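Local coordinates for lipopolysaccharide biosynthesis protein wbpB (Thermus thermophilus, PDB 3O9Z) that is an NAD-dependent dehydrogenase of sugar biosynthesis, probably oxidising a nucleotide-linked sugar on the way to 2,3-diacetamido-2,3-dideoxy-D-mannuronic acid, at residues 6-11 / 18-23; 143-148 / 193-198; 164-169 / 182-187. All blocks are in the same frame, centred on the assembly; numbering follows the deposited sequence.

How the interactions relate
Interaction 1 lies in the core of the nucleotide-binding domain, where all six touching residues are buried; interaction 3 is equally buried, but beside the bound 2-oxoglutarate. Interaction 2 sits nearer the surface, with two of its three touching residues partly exposed. Chemistry follows place: 6-11 / 18-23 and 143-148 / 193-198 meet through apolar side chains without a hydrogen bond, whereas 164-169 / 182-187 turns on one between a tyrosine and an asparagine. Interactions 2 and 3 use the two ends of helix 186-196, their centres 28 Å apart. Interactions 1 and 3 fall in different domains, centres 21 Å apart, yet both reach the same NAD.

Interaction 1: residues 6-11 / 18-23; sequences FALTGL and RHLKAI. With NAD (nicotinamide-adenine-dinucleotide), chain E.
The Phe6 ring receives Ile23 on one face: CG1 of Ile23 stands 4.0 Å from the centroid of the Phe6 ring and 13° off its normal, a CH-pi contact over the centre. Over the same face, out past the rim, Ile23 CG2 reaches Phe6 CD1 at 3.7 Å, while CD1 of Ile23 lies by CB and CG of Phe6. The two side chains run alongside each other, pointing opposite ways. Cutting Ile23 back to an alanine would probably leave this ring face without its aliphatic cover and open a gap between strand and helix. The His19 imidazole meets Leu8 obliquely, its CB 4.3 Å from Leu8 CD1; the rings of His19 and His266 meet edge-to-face, and both nitrogens are bonded, ND1 with Tyr270 and NE2 with Glu102. Strand 6-9 and helix 18-23 run antiparallel, axes at 173° and 10.5 Å apart, as the first strand and helix of the Rossmann beta-alpha-beta unit completed by strand 29-34. At the carboxyl end of the strand Gly10 N comes within 3.3 Å of NAD N3A; at these backbone angles a side chain would press on the carbonyl O of Thr9, which calls for glycine. Leu20, its CG anti to the carbonyl carbon (chi1 -68°), crosses two leucines at about right angles: CD2 lies 3.9 Å from Leu8 CD2, and CD1 3.9 Å from Leu11 CD1.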
loop_
_atom_site.group_PDB
_atom_site.type_symbol
_atom_site.label_atom_id
_atom_site.label_comp_id
_atom_site.label_asym_id
_atom_site.label_seq_id
_atom_site.Cartn_x
_atom_site.Cartn_y
_atom_site.Cartn_z
ATOM N N PHE A 6 -12.327 -15.295 19.045
ATOM C CA PHE A 6 -11.779 -15.283 17.690
ATOM C C PHE A 6 -10.911 -14.061 17.449
ATOM O O PHE A 6 -11.204 -12.965 17.990
ATOM C CB PHE A 6 -12.937 -15.159 16.718
ATOM C CG PHE A 6 -13.686 -16.426 16.482
ATOM C CD1 PHE A 6 -14.850 -16.679 17.197
ATOM C CD2 PHE A 6 -13.271 -17.315 15.508
ATOM C CE1 PHE A 6 -15.556 -17.878 17.001
ATOM C CE2 PHE A 6 -13.945 -18.525 15.332
ATOM C CZ PHE A 6 -15.140 -18.756 16.002
ATOM N N ALA A 7 -9.867 -14.193 16.639
ATOM C CA ALA A 7 -9.277 -13.021 15.985
ATOM C C ALA A 7 -9.502 -13.309 14.491
ATOM O O ALA A 7 -9.667 -14.460 14.076
ATOM C CB ALA A 7 -7.818 -12.913 16.277
ATOM N N LEU A 8 -9.537 -12.259 13.681
ATOM C CA LEU A 8 -9.885 -12.384 12.236
ATOM C C LEU A 8 -8.817 -11.669 11.415
ATOM O O LEU A 8 -8.467 -10.516 11.733
ATOM C CB LEU A 8 -11.270 -11.845 11.906
ATOM C CG LEU A 8 -11.610 -11.746 10.418
ATOM C CD1 LEU A 8 -11.681 -13.110 9.773
ATOM C CD2 LEU A 8 -12.967 -11.034 10.322
ATOM N N THR A 9 -8.312 -12.308 10.357
ATOM C CA THR A 9 -7.447 -11.622 9.393
ATOM C C THR A 9 -8.221 -11.399 8.099
ATOM O O THR A 9 -9.126 -12.156 7.736
ATOM C CB THR A 9 -6.162 -12.337 9.068
ATOM O OG1 THR A 9 -6.436 -13.477 8.245
ATOM C CG2 THR A 9 -5.501 -12.836 10.371
ATOM N N GLY A 10 -7.994 -10.224 7.509
ATOM C CA GLY A 10 -8.647 -9.894 6.239
ATOM C C GLY A 10 -9.947 -9.130 6.424
ATOM O O GLY A 10 -10.827 -9.191 5.540
ATOM N N LEU A 11 -10.089 -8.393 7.529
ATOM C CA LEU A 11 -11.367 -7.770 7.894
ATOM C C LEU A 11 -11.966 -6.823 6.818
ATOM O O LEU A 11 -13.166 -6.663 6.761
ATOM C CB LEU A 11 -11.155 -6.942 9.180
ATOM C CG LEU A 11 -12.356 -6.179 9.733
ATOM C CD1 LEU A 11 -13.526 -7.063 10.145
ATOM C CD2 LEU A 11 -11.889 -5.324 10.913
ATOM N N ARG A 18 -19.119 -12.088 5.969
ATOM C CA ARG A 18 -19.733 -13.389 6.193
ATOM C C ARG A 18 -19.134 -14.055 7.415
ATOM O O ARG A 18 -19.833 -14.780 8.141
ATOM C CB ARG A 18 -19.541 -14.311 4.979
ATOM C CG ARG A 18 -20.836 -14.676 4.336
ATOM C CD ARG A 18 -20.645 -15.589 3.125
ATOM N NE ARG A 18 -20.577 -14.818 1.890
ATOM C CZ ARG A 18 -20.376 -15.354 0.693
ATOM N NH1 ARG A 18 -20.210 -16.670 0.585
ATOM N NH2 ARG A 18 -20.325 -14.579 -0.385
ATOM N N HIS A 19 -17.860 -13.790 7.683
ATOM C CA HIS A 19 -17.198 -14.325 8.889
ATOM C C HIS A 19 -17.638 -13.567 10.129
ATOM O O HIS A 19 -17.816 -14.183 11.175
ATOM C CB HIS A 19 -15.678 -14.191 8.749
ATOM C CG HIS A 19 -15.103 -15.134 7.739
ATOM N ND1 HIS A 19 -14.574 -16.351 8.105
ATOM C CD2 HIS A 19 -15.070 -15.096 6.381
ATOM C CE1 HIS A 19 -14.193 -17.008 7.021
ATOM N NE2 HIS A 19 -14.515 -16.285 5.960
ATOM N N LEU A 20 -17.897 -12.274 9.995
ATOM C CA LEU A 20 -18.404 -11.505 11.133
ATOM C C LEU A 20 -19.780 -11.995 11.482
ATOM O O LEU A 20 -20.055 -12.194 12.673
ATOM C CB LEU A 20 -18.523 -10.027 10.768
ATOM C CG LEU A 20 -17.198 -9.309 10.548
ATOM C CD1 LEU A 20 -17.385 -7.824 10.140
ATOM C CD2 LEU A 20 -16.257 -9.401 11.755
ATOM N N LYS A 21 -20.625 -12.218 10.474
ATOM C CA LYS A 21 -21.954 -12.767 10.716
ATOM C C LYS A 21 -21.844 -14.167 11.360
ATOM O O LYS A 21 -22.584 -14.474 12.316
ATOM C CB LYS A 21 -22.777 -12.740 9.425
ATOM C CG LYS A 21 -24.157 -13.372 9.516
ATOM C CD LYS A 21 -24.601 -13.783 8.125
ATOM C CE LYS A 21 -25.815 -12.992 7.718
ATOM N NZ LYS A 21 -27.006 -13.864 7.905
ATOM N N ALA A 22 -20.925 -15.017 10.899
ATOM C CA ALA A 22 -20.805 -16.372 11.460
ATOM C C ALA A 22 -20.359 -16.336 12.924
ATOM O O ALA A 22 -20.853 -17.095 13.766
ATOM C CB ALA A 22 -19.789 -17.217 10.651
ATOM N N ILE A 23 -19.350 -15.532 13.228
ATOM C CA ILE A 23 -18.869 -15.428 14.602
ATOM C C ILE A 23 -19.998 -14.973 15.510
ATOM O O ILE A 23 -20.165 -15.523 16.599
ATOM C CB ILE A 23 -17.685 -14.439 14.688
ATOM C CG1 ILE A 23 -16.472 -15.039 13.986
ATOM C CG2 ILE A 23 -17.328 -14.104 16.159
ATOM C CD1 ILE A 23 -15.330 -14.050 13.734
HETATM P PA NAD E . -10.362 -9.323 -0.936
HETATM O O1A NAD E . -11.693 -8.676 -1.026
HETATM O O2A NAD E . -9.202 -8.947 -1.871
HETATM O O5B NAD E . -9.985 -9.049 0.574
HETATM C C5B NAD E . -8.706 -9.482 0.947
HETATM C C4B NAD E . -8.322 -8.760 2.261
HETATM O O4B NAD E . -7.091 -9.301 2.807
HETATM C C3B NAD E . -8.006 -7.274 1.933
HETATM O O3B NAD E . -8.805 -6.377 2.732
HETATM C C2B NAD E . -6.493 -7.133 2.174
HETATM O O2B NAD E . -6.073 -5.839 2.628
HETATM C C1B NAD E . -6.362 -8.179 3.321
HETATM N N9A NAD E . -4.940 -8.573 3.504
HETATM C C8A NAD E . -3.828 -8.513 2.721
HETATM N N7A NAD E . -2.760 -8.956 3.381
HETATM C C5A NAD E . -3.157 -9.235 4.666
HETATM C C6A NAD E . -2.497 -9.714 5.860
HETATM N N6A NAD E . -1.145 -9.930 5.859
HETATM N N1A NAD E . -3.327 -9.872 6.883
HETATM C C2A NAD E . -4.636 -9.676 6.976
HETATM N N3A NAD E . -5.273 -9.199 5.875
HETATM C C4A NAD E . -4.543 -9.028 4.768
HETATM O O3 NAD E . -10.557 -10.905 -1.066
HETATM P PN NAD E . -11.719 -11.854 -0.629
HETATM O O1N NAD E . -12.598 -12.143 -1.845
HETATM O O2N NAD E . -12.362 -11.347 0.632
HETATM O O5D NAD E . -10.974 -13.253 -0.423
HETATM C C5D NAD E . -10.446 -13.418 0.869
HETATM C C4D NAD E . -10.229 -14.931 1.046
HETATM O O4D NAD E . -11.555 -15.501 1.108
HETATM C C3D NAD E . -9.464 -15.644 -0.079
HETATM O O3D NAD E . -8.775 -16.769 0.554
HETATM C C2D NAD E . -10.620 -16.220 -0.913
HETATM O O2D NAD E . -10.254 -17.408 -1.597
HETATM C C1D NAD E . -11.754 -16.492 0.083
HETATM N N1N NAD E . -13.084 -16.422 -0.520
HETATM C C2N NAD E . -13.944 -17.393 -0.300
HETATM C C3N NAD E . -15.230 -17.430 -0.799
HETATM C C7N NAD E . -16.021 -18.638 -0.502
HETATM O O7N NAD E . -15.772 -19.365 0.484
HETATM N N7N NAD E . -17.081 -18.800 -1.284
HETATM C C4N NAD E . -15.645 -16.338 -1.574
HETATM C C5N NAD E . -14.741 -15.285 -1.716
HETATM C C6N NAD E . -13.457 -15.312 -1.175
#

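Interaction 2: residues 143-148 / 193-198; sequences ERLGQE and AWLFGR
Leu145 and Phe196 cross at about a right angle, and one methyl makes the meeting: CD1 of Leu145 lies 3.9 Å from Phe196 CE1 and equally near CZ of that ring. The approach is oblique, with the methyl against the CE1-CZ end of the phenyl group. Leu145 points its side chain at the other segment, and with CG anti to the carbonyl carbon (chi1 -74°) it brings CD1 up against Phe196. The same methyl also reaches Leu195, more loosely, with Leu145 CD1 4.2 Å from Leu195 CD2. Leu195 has a second role within its own helix: its CB stands 3.6 Å above the plane of the Phe196 ring, over the centre, and so lies against one face of the ring. Phe196 is the buried member of the three, and its side chain also touches Val154 of strand 152-160. No hydrogen bond links the segments, and the interface is small, 106 Å² summed over both sides. Just beyond Phe196 the helix ends: Gly197 N still bonds to Ala193 O at 2.8 Å, but Gly197 then takes a positive phi of 83°, where a side chain would jam against the carbonyl O of Phe196. Leu145 touches Val251 and Leu195 touches Ile249, both on strand 245-251. The arrangement is helix-on-helix packing against a beta-sheet, joining helices 136-146 and 186-196 over strands of the C-terminal alpha/beta domain of the Gfo/Idh/MocA oxidoreductases.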
loop_
_atom_site.group_PDB
_atom_site.type_symbol
_atom_site.label_atom_id
_atom_site.label_comp_id
_atom_site.label_asym_id
_atom_site.label_seq_id
_atom_site.Cartn_x
_atom_site.Cartn_y
_atom_site.Cartn_z
ATOM N N GLU A 143 -25.327 -38.807 -0.456
ATOM C CA GLU A 143 -26.034 -39.949 0.113
ATOM C C GLU A 143 -26.511 -40.895 -0.975
ATOM O O GLU A 143 -26.370 -42.115 -0.839
ATOM C CB GLU A 143 -27.199 -39.466 0.976
ATOM C CG GLU A 143 -26.706 -38.861 2.261
ATOM C CD GLU A 143 -25.702 -39.769 2.945
ATOM O OE1 GLU A 143 -26.138 -40.828 3.451
ATOM O OE2 GLU A 143 -24.488 -39.443 2.948
ATOM N N ARG A 144 -27.065 -40.338 -2.048
ATOM C CA ARG A 144 -27.586 -41.157 -3.137
ATOM C C ARG A 144 -26.460 -41.947 -3.797
ATOM O O ARG A 144 -26.666 -43.095 -4.202
ATOM C CB ARG A 144 -28.303 -40.325 -4.195
ATOM C CG ARG A 144 -29.604 -39.653 -3.764
ATOM C CD ARG A 144 -30.365 -39.066 -4.936
ATOM N NE ARG A 144 -29.629 -38.063 -5.706
ATOM C CZ ARG A 144 -29.601 -36.768 -5.407
ATOM N NH1 ARG A 144 -30.221 -36.331 -4.319
ATOM N NH2 ARG A 144 -28.926 -35.918 -6.164
ATOM N N LEU A 145 -25.275 -41.345 -3.910
ATOM C CA LEU A 145 -24.133 -42.022 -4.528
ATOM C C LEU A 145 -23.609 -43.196 -3.703
ATOM O O LEU A 145 -23.127 -44.187 -4.259
ATOM C CB LEU A 145 -22.998 -41.017 -4.771
ATOM C CG LEU A 145 -23.288 -40.074 -5.940
ATOM C CD1 LEU A 145 -22.383 -38.837 -5.840
ATOM C CD2 LEU A 145 -23.100 -40.775 -7.279
ATOM N N GLY A 146 -23.672 -43.089 -2.381
ATOM C CA GLY A 146 -23.324 -44.194 -1.505
ATOM C C GLY A 146 -24.115 -45.456 -1.817
ATOM O O GLY A 146 -23.667 -46.545 -1.503
ATOM N N GLN A 147 -25.282 -45.308 -2.436
ATOM C CA GLN A 147 -26.136 -46.449 -2.779
ATOM C C GLN A 147 -25.653 -47.190 -4.019
ATOM O O GLN A 147 -26.113 -48.291 -4.311
ATOM C CB GLN A 147 -27.564 -45.981 -3.061
ATOM C CG GLN A 147 -28.554 -46.510 -2.046
ATOM C CD GLN A 147 -28.219 -46.025 -0.656
ATOM O OE1 GLN A 147 -27.469 -46.670 0.083
ATOM N NE2 GLN A 147 -28.753 -44.861 -0.303
ATOM N N GLU A 148 -24.777 -46.550 -4.781
ATOM C CA GLU A 148 -24.572 -46.943 -6.158
ATOM C C GLU A 148 -23.273 -47.722 -6.208
ATOM O O GLU A 148 -22.412 -47.583 -5.337
ATOM C CB GLU A 148 -24.487 -45.707 -7.048
ATOM C CG GLU A 148 -25.731 -44.844 -6.973
ATOM C CD GLU A 148 -25.784 -43.795 -8.068
ATOM O OE1 GLU A 148 -24.756 -43.579 -8.750
ATOM O OE2 GLU A 148 -26.865 -43.189 -8.249
ATOM N N ALA A 193 -13.362 -34.609 -4.864
ATOM C CA ALA A 193 -12.567 -35.476 -3.997
ATOM C C ALA A 193 -13.440 -36.032 -2.881
ATOM O O ALA A 193 -13.330 -37.215 -2.503
ATOM C CB ALA A 193 -11.331 -34.704 -3.441
ATOM N N TRP A 194 -14.256 -35.176 -2.289
ATOM C CA TRP A 194 -15.192 -35.591 -1.234
ATOM C C TRP A 194 -16.168 -36.675 -1.711
ATOM O O TRP A 194 -16.385 -37.679 -1.006
ATOM C CB TRP A 194 -15.950 -34.340 -0.769
ATOM C CG TRP A 194 -16.969 -34.500 0.298
ATOM C CD1 TRP A 194 -16.769 -34.987 1.564
ATOM C CD2 TRP A 194 -18.314 -34.009 0.249
ATOM N NE1 TRP A 194 -17.945 -34.866 2.278
ATOM C CE2 TRP A 194 -18.890 -34.234 1.512
ATOM C CE3 TRP A 194 -19.069 -33.351 -0.727
ATOM C CZ2 TRP A 194 -20.219 -33.900 1.798
ATOM C CZ3 TRP A 194 -20.387 -32.998 -0.438
ATOM C CH2 TRP A 194 -20.945 -33.278 0.819
ATOM N N LEU A 195 -16.732 -36.514 -2.910
ATOM C CA LEU A 195 -17.663 -37.504 -3.439
ATOM C C LEU A 195 -16.971 -38.756 -3.976
ATOM O O LEU A 195 -17.502 -39.857 -3.789
ATOM C CB LEU A 195 -18.484 -36.893 -4.565
ATOM C CG LEU A 195 -19.371 -35.695 -4.190
ATOM C CD1 LEU A 195 -20.005 -35.128 -5.468
ATOM C CD2 LEU A 195 -20.461 -36.138 -3.193
ATOM N N PHE A 196 -15.826 -38.596 -4.615
ATOM C CA PHE A 196 -15.295 -39.633 -5.505
ATOM C C PHE A 196 -13.868 -40.061 -5.217
ATOM O O PHE A 196 -13.318 -40.923 -5.911
ATOM C CB PHE A 196 -15.408 -39.214 -6.972
ATOM C CG PHE A 196 -16.797 -38.865 -7.417
ATOM C CD1 PHE A 196 -17.820 -39.802 -7.330
ATOM C CD2 PHE A 196 -17.084 -37.612 -7.933
ATOM C CE1 PHE A 196 -19.107 -39.490 -7.778
ATOM C CE2 PHE A 196 -18.334 -37.284 -8.380
ATOM C CZ PHE A 196 -19.373 -38.220 -8.297
ATOM N N GLY A 197 -13.233 -39.478 -4.213
ATOM C CA GLY A 197 -11.871 -39.890 -3.880
ATOM C C GLY A 197 -10.696 -39.317 -4.628
ATOM O O GLY A 197 -10.770 -38.227 -5.188
ATOM N N ARG A 198 -9.585 -40.046 -4.628
ATOM C CA ARG A 198 -8.307 -39.523 -5.049
ATOM C C ARG A 198 -8.237 -39.539 -6.571
ATOM O O ARG A 198 -8.776 -40.454 -7.233
ATOM C CB ARG A 198 -7.194 -40.432 -4.509
ATOM C CG ARG A 198 -5.764 -39.945 -4.777
ATOM C CD ARG A 198 -4.691 -41.009 -4.422
ATOM N NE ARG A 198 -3.344 -40.527 -4.720
ATOM C CZ ARG A 198 -2.605 -39.815 -3.874
ATOM N NH1 ARG A 198 -3.068 -39.512 -2.669
ATOM N NH2 ARG A 198 -1.394 -39.406 -4.227
#

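Interaction 3: residues 164-169 / 182-187; sequences KWYGKS and TNIGIH. With AKG (2-oxoglutaric acid), chain F; NAD (nicotinamide-adenine-dinucleotide), chain E.
Tyr166 and Asn183 meet through a hydrogen bond: Asn183 ND2 donates to Tyr166 OH at 2.9 Å with an N-H...O angle of 156°. The hydroxyl lies almost in the amide plane, while ring and amide planes are turned 40° apart. With CG anti to the backbone N, Tyr166 extends its ring from the loop toward Asn183. The other amide atom, OD1, accepts from Asn82, an NAD-binding residue, which with the tyrosine bond fixes the amide's rotation. Apolar contact is looser, Tyr166 CE1 lying 4.3 Å from Ile184 CD1; the Ile184 methylene, CG1, rests against the hydroxyl, 3.5 Å from Tyr166 OH. Both segments belong to the C-terminal domain of the Gfo/Idh/MocA family; 182-187 lines the pocket through Asn183, Ile184 and His187, while Tyr166 stands behind them as a second-shell partner. Among the ligand contacts, His187 NE2 donates to AKG O5, the ketone oxygen, at 2.8 Å and 145°, with that oxygen at the ring's edge. Ile184 CD1 stands 3.7 Å from AKG O1. Within the loop, Tyr166 O accepts from both OG and N of Ser169. A second subunit adjoins this loop: its Asp44 is hydrogen-bonded to Trp165 NE1.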
loop_
_atom_site.group_PDB
_atom_site.type_symbol
_atom_site.label_atom_id
_atom_site.label_comp_id
_atom_site.label_asym_id
_atom_site.label_seq_id
_atom_site.Cartn_x
_atom_site.Cartn_y
_atom_site.Cartn_z
ATOM N N LYS A 164 -14.171 -6.511 -14.011
ATOM C CA LYS A 164 -12.846 -6.057 -14.428
ATOM C C LYS A 164 -11.892 -5.852 -13.266
ATOM O O LYS A 164 -10.676 -5.885 -13.444
ATOM C CB LYS A 164 -13.022 -4.739 -15.202
ATOM C CG LYS A 164 -13.671 -4.964 -16.543
ATOM C CD LYS A 164 -12.850 -5.759 -17.462
ATOM C CE LYS A 164 -13.617 -5.828 -18.778
ATOM N NZ LYS A 164 -12.633 -5.396 -19.779
ATOM N N TRP A 165 -12.407 -5.693 -12.056
ATOM C CA TRP A 165 -11.537 -5.525 -10.902
ATOM C C TRP A 165 -10.717 -6.804 -10.653
ATOM O O TRP A 165 -9.623 -6.724 -10.112
ATOM C CB TRP A 165 -12.392 -5.169 -9.665
ATOM C CG TRP A 165 -13.428 -6.205 -9.397
ATOM C CD1 TRP A 165 -14.675 -6.268 -9.959
ATOM C CD2 TRP A 165 -13.292 -7.395 -8.603
ATOM N NE1 TRP A 165 -15.344 -7.406 -9.550
ATOM C CE2 TRP A 165 -14.505 -8.120 -8.732
ATOM C CE3 TRP A 165 -12.253 -7.904 -7.784
ATOM C CZ2 TRP A 165 -14.728 -9.345 -8.069
ATOM C CZ3 TRP A 165 -12.512 -9.100 -7.076
ATOM C CH2 TRP A 165 -13.702 -9.801 -7.291
ATOM N N TYR A 166 -11.301 -7.964 -10.924
ATOM C CA TYR A 166 -10.616 -9.233 -10.575
ATOM C C TYR A 166 -9.241 -9.295 -11.228
ATOM O O TYR A 166 -8.257 -9.690 -10.566
ATOM C CB TYR A 166 -11.560 -10.378 -10.978
ATOM C CG TYR A 166 -11.122 -11.761 -10.599
ATOM C CD1 TYR A 166 -11.662 -12.372 -9.482
ATOM C CD2 TYR A 166 -10.261 -12.491 -11.412
ATOM C CE1 TYR A 166 -11.291 -13.689 -9.144
ATOM C CE2 TYR A 166 -9.885 -13.820 -11.086
ATOM C CZ TYR A 166 -10.403 -14.362 -9.968
ATOM O OH TYR A 166 -10.068 -15.681 -9.601
ATOM N N GLY A 167 -9.128 -8.903 -12.501
ATOM C CA GLY A 167 -7.853 -8.890 -13.216
ATOM C C GLY A 167 -6.803 -7.901 -12.776
ATOM O O GLY A 167 -5.674 -7.945 -13.277
ATOM N N LYS A 168 -7.170 -7.026 -11.836
ATOM C CA LYS A 168 -6.260 -6.042 -11.256
ATOM C C LYS A 168 -5.988 -6.345 -9.792
ATOM O O LYS A 168 -5.307 -5.569 -9.117
ATOM C CB LYS A 168 -6.797 -4.614 -11.449
ATOM C CG LYS A 168 -6.777 -4.311 -12.949
ATOM C CD LYS A 168 -7.065 -2.819 -13.187
ATOM C CE LYS A 168 -6.958 -2.579 -14.687
ATOM N NZ LYS A 168 -7.361 -1.145 -15.036
ATOM N N SER A 169 -6.414 -7.530 -9.349
ATOM C CA SER A 169 -6.280 -7.912 -7.922
ATOM C C SER A 169 -5.262 -9.047 -7.756
ATOM O O SER A 169 -4.783 -9.665 -8.718
ATOM C CB SER A 169 -7.661 -8.345 -7.426
ATOM O OG SER A 169 -7.948 -9.669 -7.826
ATOM N N THR A 182 -7.051 -22.967 -8.775
ATOM C CA THR A 182 -6.992 -23.018 -7.319
ATOM C C THR A 182 -8.003 -22.040 -6.716
ATOM O O THR A 182 -8.852 -22.409 -5.911
ATOM C CB THR A 182 -5.603 -22.641 -6.831
ATOM O OG1 THR A 182 -4.657 -23.647 -7.232
ATOM C CG2 THR A 182 -5.554 -22.560 -5.300
ATOM N N ASN A 183 -7.870 -20.771 -7.089
ATOM C CA ASN A 183 -8.644 -19.735 -6.428
ATOM C C ASN A 183 -10.126 -19.955 -6.572
ATOM O O ASN A 183 -10.818 -19.792 -5.588
ATOM C CB ASN A 183 -8.268 -18.355 -6.958
ATOM C CG ASN A 183 -8.880 -17.257 -6.135
ATOM O OD1 ASN A 183 -8.747 -17.263 -4.911
ATOM N ND2 ASN A 183 -9.633 -16.352 -6.777
ATOM N N ILE A 184 -10.596 -20.311 -7.770
ATOM C CA ILE A 184 -12.012 -20.587 -7.919
ATOM C C ILE A 184 -12.219 -22.101 -7.928
ATOM O O ILE A 184 -13.096 -22.593 -7.258
ATOM C CB ILE A 184 -12.534 -19.963 -9.209
ATOM C CG1 ILE A 184 -12.230 -18.461 -9.250
ATOM C CG2 ILE A 184 -14.050 -20.206 -9.307
ATOM C CD1 ILE A 184 -12.890 -17.600 -8.168
ATOM N N GLY A 185 -11.394 -22.820 -8.664
ATOM C CA GLY A 185 -11.616 -24.269 -8.859
ATOM C C GLY A 185 -11.524 -25.126 -7.628
ATOM O O GLY A 185 -12.142 -26.203 -7.606
ATOM N N ILE A 186 -10.878 -24.646 -6.561
ATOM C CA ILE A 186 -10.733 -25.537 -5.401
ATOM C C ILE A 186 -12.077 -26.017 -4.886
ATOM O O ILE A 186 -12.194 -27.133 -4.355
ATOM C CB ILE A 186 -9.923 -24.848 -4.293
ATOM C CG1 ILE A 186 -9.499 -25.894 -3.240
ATOM C CG2 ILE A 186 -10.674 -23.669 -3.630
ATOM C CD1 ILE A 186 -8.338 -26.706 -3.725
ATOM N N HIS A 187 -13.127 -25.202 -4.996
ATOM C CA HIS A 187 -14.449 -25.597 -4.559
ATOM C C HIS A 187 -14.847 -26.904 -5.218
ATOM O O HIS A 187 -15.326 -27.805 -4.523
ATOM C CB HIS A 187 -15.475 -24.519 -4.925
ATOM C CG HIS A 187 -15.518 -23.355 -3.986
ATOM N ND1 HIS A 187 -15.961 -23.454 -2.683
ATOM C CD2 HIS A 187 -15.217 -22.051 -4.193
ATOM C CE1 HIS A 187 -15.930 -22.255 -2.124
ATOM N NE2 HIS A 187 -15.456 -21.394 -3.008
HETATM C C1 AKG F . -14.054 -16.827 -4.609
HETATM O O1 AKG F . -14.439 -15.863 -5.321
HETATM O O2 AKG F . -12.928 -16.851 -4.102
HETATM C C2 AKG F . -14.931 -17.916 -4.235
HETATM O O5 AKG F . -14.486 -18.816 -3.527
HETATM C C3 AKG F . -16.353 -17.960 -4.730
HETATM C C4 AKG F . -16.377 -18.817 -5.994
HETATM C C5 AKG F . -17.714 -18.808 -6.708
HETATM O O3 AKG F . -18.294 -17.723 -6.905
HETATM O O4 AKG F . -18.208 -19.875 -7.079
HETATM P PA NAD E . -10.362 -9.323 -0.936
HETATM O O1A NAD E . -11.693 -8.676 -1.026
HETATM O O2A NAD E . -9.202 -8.947 -1.871
HETATM O O5B NAD E . -9.985 -9.049 0.574
HETATM C C5B NAD E . -8.706 -9.482 0.947
HETATM C C4B NAD E . -8.322 -8.760 2.261
HETATM O O4B NAD E . -7.091 -9.301 2.807
HETATM C C3B NAD E . -8.006 -7.274 1.933
HETATM O O3B NAD E . -8.805 -6.377 2.732
HETATM C C2B NAD E . -6.493 -7.133 2.174
HETATM O O2B NAD E . -6.073 -5.839 2.628
HETATM C C1B NAD E . -6.362 -8.179 3.321
HETATM N N9A NAD E . -4.940 -8.573 3.504
HETATM C C8A NAD E . -3.828 -8.513 2.721
HETATM N N7A NAD E . -2.760 -8.956 3.381
HETATM C C5A NAD E . -3.157 -9.235 4.666
HETATM C C6A NAD E . -2.497 -9.714 5.860
HETATM N N6A NAD E . -1.145 -9.930 5.859
HETATM N N1A NAD E . -3.327 -9.872 6.883
HETATM C C2A NAD E . -4.636 -9.676 6.976
HETATM N N3A NAD E . -5.273 -9.199 5.875
HETATM C C4A NAD E . -4.543 -9.028 4.768
HETATM O O3 NAD E . -10.557 -10.905 -1.066
HETATM P PN NAD E . -11.719 -11.854 -0.629
HETATM O O1N NAD E . -12.598 -12.143 -1.845
HETATM O O2N NAD E . -12.362 -11.347 0.632
HETATM O O5D NAD E . -10.974 -13.253 -0.423
HETATM C C5D NAD E . -10.446 -13.418 0.869
HETATM C C4D NAD E . -10.229 -14.931 1.046
HETATM O O4D NAD E . -11.555 -15.501 1.108
HETATM C C3D NAD E . -9.464 -15.644 -0.079
HETATM O O3D NAD E . -8.775 -16.769 0.554
HETATM C C2D NAD E . -10.620 -16.220 -0.913
HETATM O O2D NAD E . -10.254 -17.408 -1.597
HETATM C C1D NAD E . -11.754 -16.492 0.083
HETATM N N1N NAD E . -13.084 -16.422 -0.520
HETATM C C2N NAD E . -13.944 -17.393 -0.300
HETATM C C3N NAD E . -15.230 -17.430 -0.799
HETATM C C7N NAD E . -16.021 -18.638 -0.502
HETATM O O7N NAD E . -15.772 -19.365 0.484
HETATM N N7N NAD E . -17.081 -18.800 -1.284
HETATM C C4N NAD E . -15.645 -16.338 -1.574
HETATM C C5N NAD E . -14.741 -15.285 -1.716
HETATM C C6N NAD E . -13.457 -15.312 -1.175
#